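Local structure of MmcQ/YjbR family DNA-binding protein (Pseudomonas syringae pv. tomato, 3H9X) at residues 29-34 against 38-43; 49-54 against 79-84. The protein probably binds DNA through a double-wing fold, although its precise cellular role is not established. All blocks are in the same frame, centred on the assembly; numbering follows the deposited sequence.

Contact 1. Residues 29-34 against 38-43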
loop_
_atom_site.group_PDB
_atom_site.type_symbol
_atom_site.label_atom_id
_atom_site.label_comp_id
_atom_site.label_asym_id
_atom_site.label_seq_id
_atom_site.Cartn_x
_atom_site.Cartn_y
_atom_site.Cartn_z
ATOM N N ALA A 29 -7.252 4.676 4.070
ATOM C CA ALA A 29 -6.708 4.607 5.418
ATOM C C ALA A 29 -5.192 4.643 5.365
ATOM O O ALA A 29 -4.587 3.953 4.554
ATOM C CB ALA A 29 -7.161 3.332 6.093
ATOM N N VAL A 30 -4.573 5.454 6.220
ATOM C CA VAL A 30 -3.113 5.531 6.250
ATOM C C VAL A 30 -2.562 4.880 7.515
ATOM O O VAL A 30 -3.253 4.779 8.524
ATOM C CB VAL A 30 -2.578 7.015 6.136
ATOM C CG1 VAL A 30 -3.182 7.702 4.930
ATOM C CG2 VAL A 30 -2.859 7.792 7.390
ATOM N N PHE A 31 -1.326 4.407 7.438
ATOM C CA PHE A 31 -0.681 3.779 8.578
ATOM C C PHE A 31 0.628 4.503 8.818
ATOM O O PHE A 31 1.496 4.525 7.944
ATOM C CB PHE A 31 -0.416 2.297 8.306
ATOM C CG PHE A 31 -1.667 1.488 8.147
ATOM C CD1 PHE A 31 -2.497 1.682 7.049
ATOM C CD2 PHE A 31 -2.035 0.553 9.109
ATOM C CE1 PHE A 31 -3.678 0.966 6.913
ATOM C CE2 PHE A 31 -3.216 -0.172 8.985
ATOM C CZ PHE A 31 -4.038 0.035 7.882
ATOM N N ARG A 32 0.771 5.111 9.989
ATOM C CA ARG A 32 1.998 5.831 10.295
ATOM C C ARG A 32 2.552 5.486 11.666
ATOM O O ARG A 32 1.946 4.731 12.426
ATOM C CB ARG A 32 1.763 7.334 10.212
ATOM C CG ARG A 32 0.824 7.879 11.259
ATOM C CD ARG A 32 -0.520 8.234 10.663
ATOM N NE ARG A 32 -1.363 8.899 11.649
ATOM C CZ ARG A 32 -1.107 10.100 12.161
ATOM N NH1 ARG A 32 -1.925 10.631 13.059
ATOM N NH2 ARG A 32 -0.040 10.776 11.768
ATOM N N HIS A 33 3.729 6.033 11.958
ATOM C CA HIS A 33 4.392 5.819 13.241
ATOM C C HIS A 33 3.882 6.843 14.239
ATOM O O HIS A 33 3.489 7.948 13.859
ATOM C CB HIS A 33 5.908 5.990 13.128
ATOM C CG HIS A 33 6.570 5.023 12.198
ATOM N ND1 HIS A 33 6.648 5.238 10.838
ATOM C CD2 HIS A 33 7.206 3.853 12.434
ATOM C CE1 HIS A 33 7.310 4.241 10.279
ATOM N NE2 HIS A 33 7.661 3.386 11.223
ATOM N N SER A 34 3.906 6.487 15.518
ATOM C CA SER A 34 3.441 7.392 16.554
ATOM C C SER A 34 4.514 8.450 16.803
ATOM O O SER A 34 4.231 9.536 17.317
ATOM C CB SER A 34 3.147 6.602 17.826
ATOM O OG SER A 34 2.451 7.406 18.761
ATOM N N LYS A 38 5.050 9.577 10.268
ATOM C CA LYS A 38 5.329 9.305 8.863
ATOM C C LYS A 38 4.541 8.102 8.348
ATOM O O LYS A 38 4.536 7.031 8.965
ATOM C CB LYS A 38 6.828 9.081 8.632
ATOM C CG LYS A 38 7.677 10.324 8.823
ATOM C CD LYS A 38 9.080 10.135 8.285
ATOM C CE LYS A 38 9.888 11.417 8.443
ATOM N NZ LYS A 38 11.152 11.432 7.641
ATOM N N TRP A 39 3.871 8.299 7.215
ATOM C CA TRP A 39 3.064 7.264 6.579
ATOM C C TRP A 39 3.975 6.198 6.021
ATOM O O TRP A 39 4.987 6.520 5.408
ATOM C CB TRP A 39 2.267 7.850 5.414
ATOM C CG TRP A 39 1.274 8.896 5.787
ATOM C CD1 TRP A 39 1.099 9.477 7.019
ATOM C CD2 TRP A 39 0.297 9.480 4.925
ATOM N NE1 TRP A 39 0.073 10.379 6.971
ATOM C CE2 TRP A 39 -0.439 10.404 5.697
ATOM C CE3 TRP A 39 -0.033 9.314 3.570
ATOM C CZ2 TRP A 39 -1.484 11.162 5.160
ATOM C CZ3 TRP A 39 -1.072 10.064 3.040
ATOM C CH2 TRP A 39 -1.783 10.976 3.833
ATOM N N TYR A 40 3.619 4.933 6.220
ATOM C CA TYR A 40 4.423 3.841 5.689
ATOM C C TYR A 40 3.531 2.869 4.922
ATOM O O TYR A 40 3.998 1.883 4.378
ATOM C CB TYR A 40 5.186 3.141 6.833
ATOM C CG TYR A 40 4.341 2.318 7.791
ATOM C CD1 TYR A 40 3.946 1.020 7.461
ATOM C CD2 TYR A 40 3.938 2.834 9.024
ATOM C CE1 TYR A 40 3.165 0.249 8.334
ATOM C CE2 TYR A 40 3.153 2.068 9.907
ATOM C CZ TYR A 40 2.769 0.774 9.549
ATOM O OH TYR A 40 1.976 0.009 10.382
ATOM N N ALA A 41 2.244 3.196 4.870
ATOM C CA ALA A 41 1.236 2.382 4.203
ATOM C C ALA A 41 -0.035 3.200 3.917
ATOM O O ALA A 41 -0.566 3.870 4.808
ATOM C CB ALA A 41 0.894 1.183 5.078
ATOM N N LEU A 42 -0.510 3.136 2.672
ATOM C CA LEU A 42 -1.714 3.851 2.239
ATOM C C LEU A 42 -2.706 2.855 1.627
ATOM O O LEU A 42 -2.500 2.344 0.521
ATOM C CB LEU A 42 -1.362 4.893 1.176
ATOM C CG LEU A 42 -2.113 6.231 1.098
ATOM C CD1 LEU A 42 -1.916 6.784 -0.303
ATOM C CD2 LEU A 42 -3.591 6.086 1.394
ATOM N N LEU A 43 -3.785 2.594 2.352
ATOM C CA LEU A 43 -4.813 1.673 1.908
ATOM C C LEU A 43 -5.882 2.476 1.193
ATOM O O LEU A 43 -6.354 3.472 1.725
ATOM C CB LEU A 43 -5.422 0.970 3.118
ATOM C CG LEU A 43 -6.592 0.035 2.870
ATOM C CD1 LEU A 43 -6.110 -1.141 2.087
ATOM C CD2 LEU A 43 -7.195 -0.391 4.184
#
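Lys38 O and His33 meet where a beta hairpin opens toward its turn, a worked example of a classic beta bulge in strand 39-47, paired here with the sheet's edge strand 29-32. His33 N donates to this carbonyl from above its plane, and ND1 adds a weak bond at 3.3 Å from Lys38 O. Trp39 then lays its six-membered ring under Val30, whose CG1 sits 3.5 Å from the ring centroid, almost on the ring normal; beside it, Arg32 forms a salt bridge with Asp19. Tyr40 and Ala41 both face Phe31, making the bulge. Tyr40 N gives Phe31 O a straight 2.8 Å bond (168°), while Ala41 N reaches the same oxygen only weakly. Tyr40 CG sits between its backbone N and carbonyl carbon (chi1 71°), which turns the ring back across the strand pair, one face over Phe31 CB; its hydroxyl bonds Thr16. Ala41 O accepts from Phe31 N in the carbonyl plane and lies at the edge of the Phe31 ring. Leu42 resumes the regular register opposite Val30, packing CD2 against its CG1. Leu43 then pairs with Ala29 through two bonds, Ala29 N to Leu43 O at 2.8 Å and Leu43 N to Ala29 O at 2.7 Å.

Contact 2. Residues 49-54 against 79-84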
loop_
_atom_site.group_PDB
_atom_site.type_symbol
_atom_site.label_atom_id
_atom_site.label_comp_id
_atom_site.label_asym_id
_atom_site.label_seq_id
_atom_site.Cartn_x
_atom_site.Cartn_y
_atom_site.Cartn_z
ATOM N N GLU A 49 -9.369 1.216 -13.401
ATOM C CA GLU A 49 -8.806 2.046 -14.482
ATOM C C GLU A 49 -7.642 2.962 -14.052
ATOM O O GLU A 49 -6.629 3.020 -14.743
ATOM C CB GLU A 49 -9.919 2.894 -15.127
ATOM C CG GLU A 49 -10.503 3.968 -14.201
ATOM C CD GLU A 49 -11.012 5.213 -14.956
ATOM O OE1 GLU A 49 -10.247 5.770 -15.802
ATOM O OE2 GLU A 49 -12.167 5.654 -14.678
ATOM N N LYS A 50 -7.794 3.662 -12.924
ATOM C CA LYS A 50 -6.760 4.560 -12.391
ATOM C C LYS A 50 -5.326 3.970 -12.341
ATOM O O LYS A 50 -4.349 4.733 -12.242
ATOM C CB LYS A 50 -7.133 5.041 -10.982
ATOM C CG LYS A 50 -8.274 6.063 -10.910
ATOM C CD LYS A 50 -7.777 7.469 -11.264
ATOM C CE LYS A 50 -8.890 8.538 -11.203
ATOM N NZ LYS A 50 -9.889 8.387 -12.312
ATOM N N ILE A 51 -5.185 2.639 -12.370
ATOM C CA ILE A 51 -3.842 2.031 -12.367
ATOM C C ILE A 51 -3.620 1.083 -13.541
ATOM O O ILE A 51 -2.856 0.106 -13.439
ATOM C CB ILE A 51 -3.499 1.240 -11.068
ATOM C CG1 ILE A 51 -4.442 0.038 -10.908
ATOM C CG2 ILE A 51 -3.507 2.184 -9.878
ATOM C CD1 ILE A 51 -3.973 -0.950 -9.834
ATOM N N GLY A 52 -4.296 1.363 -14.651
ATOM C CA GLY A 52 -4.105 0.557 -15.843
ATOM C C GLY A 52 -4.923 -0.706 -16.010
ATOM O O GLY A 52 -5.192 -1.128 -17.139
ATOM N N ILE A 53 -5.307 -1.347 -14.919
ATOM C CA ILE A 53 -6.100 -2.539 -15.101
ATOM C C ILE A 53 -7.491 -2.085 -15.580
ATOM O O ILE A 53 -8.075 -1.117 -15.061
ATOM C CB ILE A 53 -6.164 -3.392 -13.806
ATOM C CG1 ILE A 53 -7.167 -4.541 -14.008
ATOM C CG2 ILE A 53 -6.424 -2.504 -12.602
ATOM C CD1 ILE A 53 -6.756 -5.546 -15.117
ATOM N N ASN A 54 -7.982 -2.768 -16.615
ATOM C CA ASN A 54 -9.276 -2.483 -17.253
ATOM C C ASN A 54 -10.505 -3.016 -16.481
ATOM O O ASN A 54 -10.433 -3.224 -15.266
ATOM C CB ASN A 54 -9.262 -3.056 -18.672
ATOM C CG ASN A 54 -8.687 -4.473 -18.718
ATOM O OD1 ASN A 54 -9.157 -5.382 -17.988
ATOM N ND2 ASN A 54 -7.663 -4.677 -19.574
ATOM N N GLY A 79 1.115 -7.621 -10.257
ATOM C CA GLY A 79 0.403 -7.207 -9.057
ATOM C C GLY A 79 0.921 -5.913 -8.448
ATOM O O GLY A 79 0.284 -5.350 -7.553
ATOM N N ILE A 80 2.076 -5.458 -8.929
ATOM C CA ILE A 80 2.705 -4.230 -8.459
ATOM C C ILE A 80 2.627 -3.234 -9.604
ATOM O O ILE A 80 3.015 -3.536 -10.729
ATOM C CB ILE A 80 4.171 -4.479 -8.070
ATOM C CG1 ILE A 80 4.221 -5.493 -6.924
ATOM C CG2 ILE A 80 4.833 -3.182 -7.660
ATOM C CD1 ILE A 80 5.595 -6.031 -6.612
ATOM N N TYR A 81 2.096 -2.052 -9.306
ATOM C CA TYR A 81 1.932 -0.994 -10.292
ATOM C C TYR A 81 2.613 0.281 -9.799
ATOM O O TYR A 81 3.114 0.324 -8.681
ATOM C CB TYR A 81 0.433 -0.729 -10.527
ATOM C CG TYR A 81 -0.364 -1.939 -10.937
ATOM C CD1 TYR A 81 -0.620 -2.969 -10.033
ATOM C CD2 TYR A 81 -0.819 -2.088 -12.251
ATOM C CE1 TYR A 81 -1.299 -4.124 -10.430
ATOM C CE2 TYR A 81 -1.508 -3.239 -12.656
ATOM C CZ TYR A 81 -1.738 -4.256 -11.741
ATOM O OH TYR A 81 -2.369 -5.422 -12.142
ATOM N N PRO A 82 2.661 1.325 -10.645
ATOM C CA PRO A 82 3.272 2.613 -10.302
ATOM C C PRO A 82 2.483 3.286 -9.173
ATOM O O PRO A 82 1.263 3.162 -9.104
ATOM C CB PRO A 82 3.176 3.389 -11.609
ATOM C CG PRO A 82 3.294 2.312 -12.630
ATOM C CD PRO A 82 2.376 1.266 -12.089
ATOM N N ALA A 83 3.175 4.002 -8.297
ATOM C CA ALA A 83 2.512 4.659 -7.178
ATOM C C ALA A 83 1.329 5.523 -7.598
ATOM O O ALA A 83 1.439 6.359 -8.488
ATOM C CB ALA A 83 3.512 5.497 -6.402
ATOM N N TYR A 84 0.199 5.312 -6.935
ATOM C CA TYR A 84 -1.006 6.070 -7.207
ATOM C C TYR A 84 -1.222 7.067 -6.075
ATOM O O TYR A 84 -1.289 6.678 -4.914
ATOM C CB TYR A 84 -2.204 5.134 -7.288
ATOM C CG TYR A 84 -3.501 5.858 -7.545
ATOM C CD1 TYR A 84 -3.774 6.415 -8.795
ATOM C CD2 TYR A 84 -4.448 6.012 -6.529
ATOM C CE1 TYR A 84 -4.953 7.109 -9.026
ATOM C CE2 TYR A 84 -5.629 6.706 -6.746
ATOM C CZ TYR A 84 -5.873 7.254 -7.997
ATOM O OH TYR A 84 -7.022 7.972 -8.212
#
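Ile51 divides its two branches between Tyr81 and Tyr84, and on that division rests the packing of a loop against an edge strand of the antiparallel sheet in the YjbR fold, described as a double-wing motif. The loop, entered through a 3-10 segment ending at Lys50, connects strands 39-47 and 58-65; its partner is the outermost strand 80-82 and the residues that follow it. The arrangement illustrates how side-chain orientation can define a surface contact without hydrogen bonds across it.

The Ile51 CG1 branch lies between the backbone N and the carbonyl carbon (chi1 64°), which carries CD1 over the middle of one face of the Tyr81 ring. CD1 stands 3.9 Å from the ring centroid, only 13° off the normal, a CH-pi contact in which the two side chains meet at about a right angle. The carbonyl of Ile51 runs to the same ring, with O near Tyr81 CD2. The other branch goes a different way: CG2 reaches Tyr84 CB at 4.1 Å, again at about a right angle.

The two tyrosine rings are turned nearly perpendicular to each other. Tyr84, its CG anti to the backbone N (chi1 179°), extends across the loop towards Lys50, and it also touches Met44 and Ile46 of strand 39-47, while its backbone N bonds Thr93 OG1 of the adjoining strand. Within the loop, Gly52 N bonds Glu49 O at 2.9 Å, closing the turn that presents Lys50 and Ile51.

Lys50 meets Tyr84 with its methylenes rather than its charge. CB comes 3.6 Å from Tyr84 CE1, approaching the ring obliquely, and CD passes beside the hydroxyl. Bends at chi2 and chi4 then lead the ammonium away, leaving Lys50 NZ 5.0 Å from Tyr84 OH.

Overall arrangement
Both contacts belong to the same antiparallel sheet, whose outermost strands are 29-32 and 80-82. Strand 39-47 lies next to 29-32 and feeds both: contact 1 uses its beginning, contact 2 the loop that follows its end. Their centres lie 20 Å apart, on opposite sides of the chain's centre. Contact 1 is largely buried, with helix 3-13 against Phe31, Ala41 and Leu43, and backbone pairing joins the two arms of a hairpin. Contact 2 is at the surface and links parts of the chain 25 residues apart, relying mainly on apolar and CH-pi packing, with no hydrogen bond across it. Aromatic rings serve both, receiving aliphatic carbons on a face.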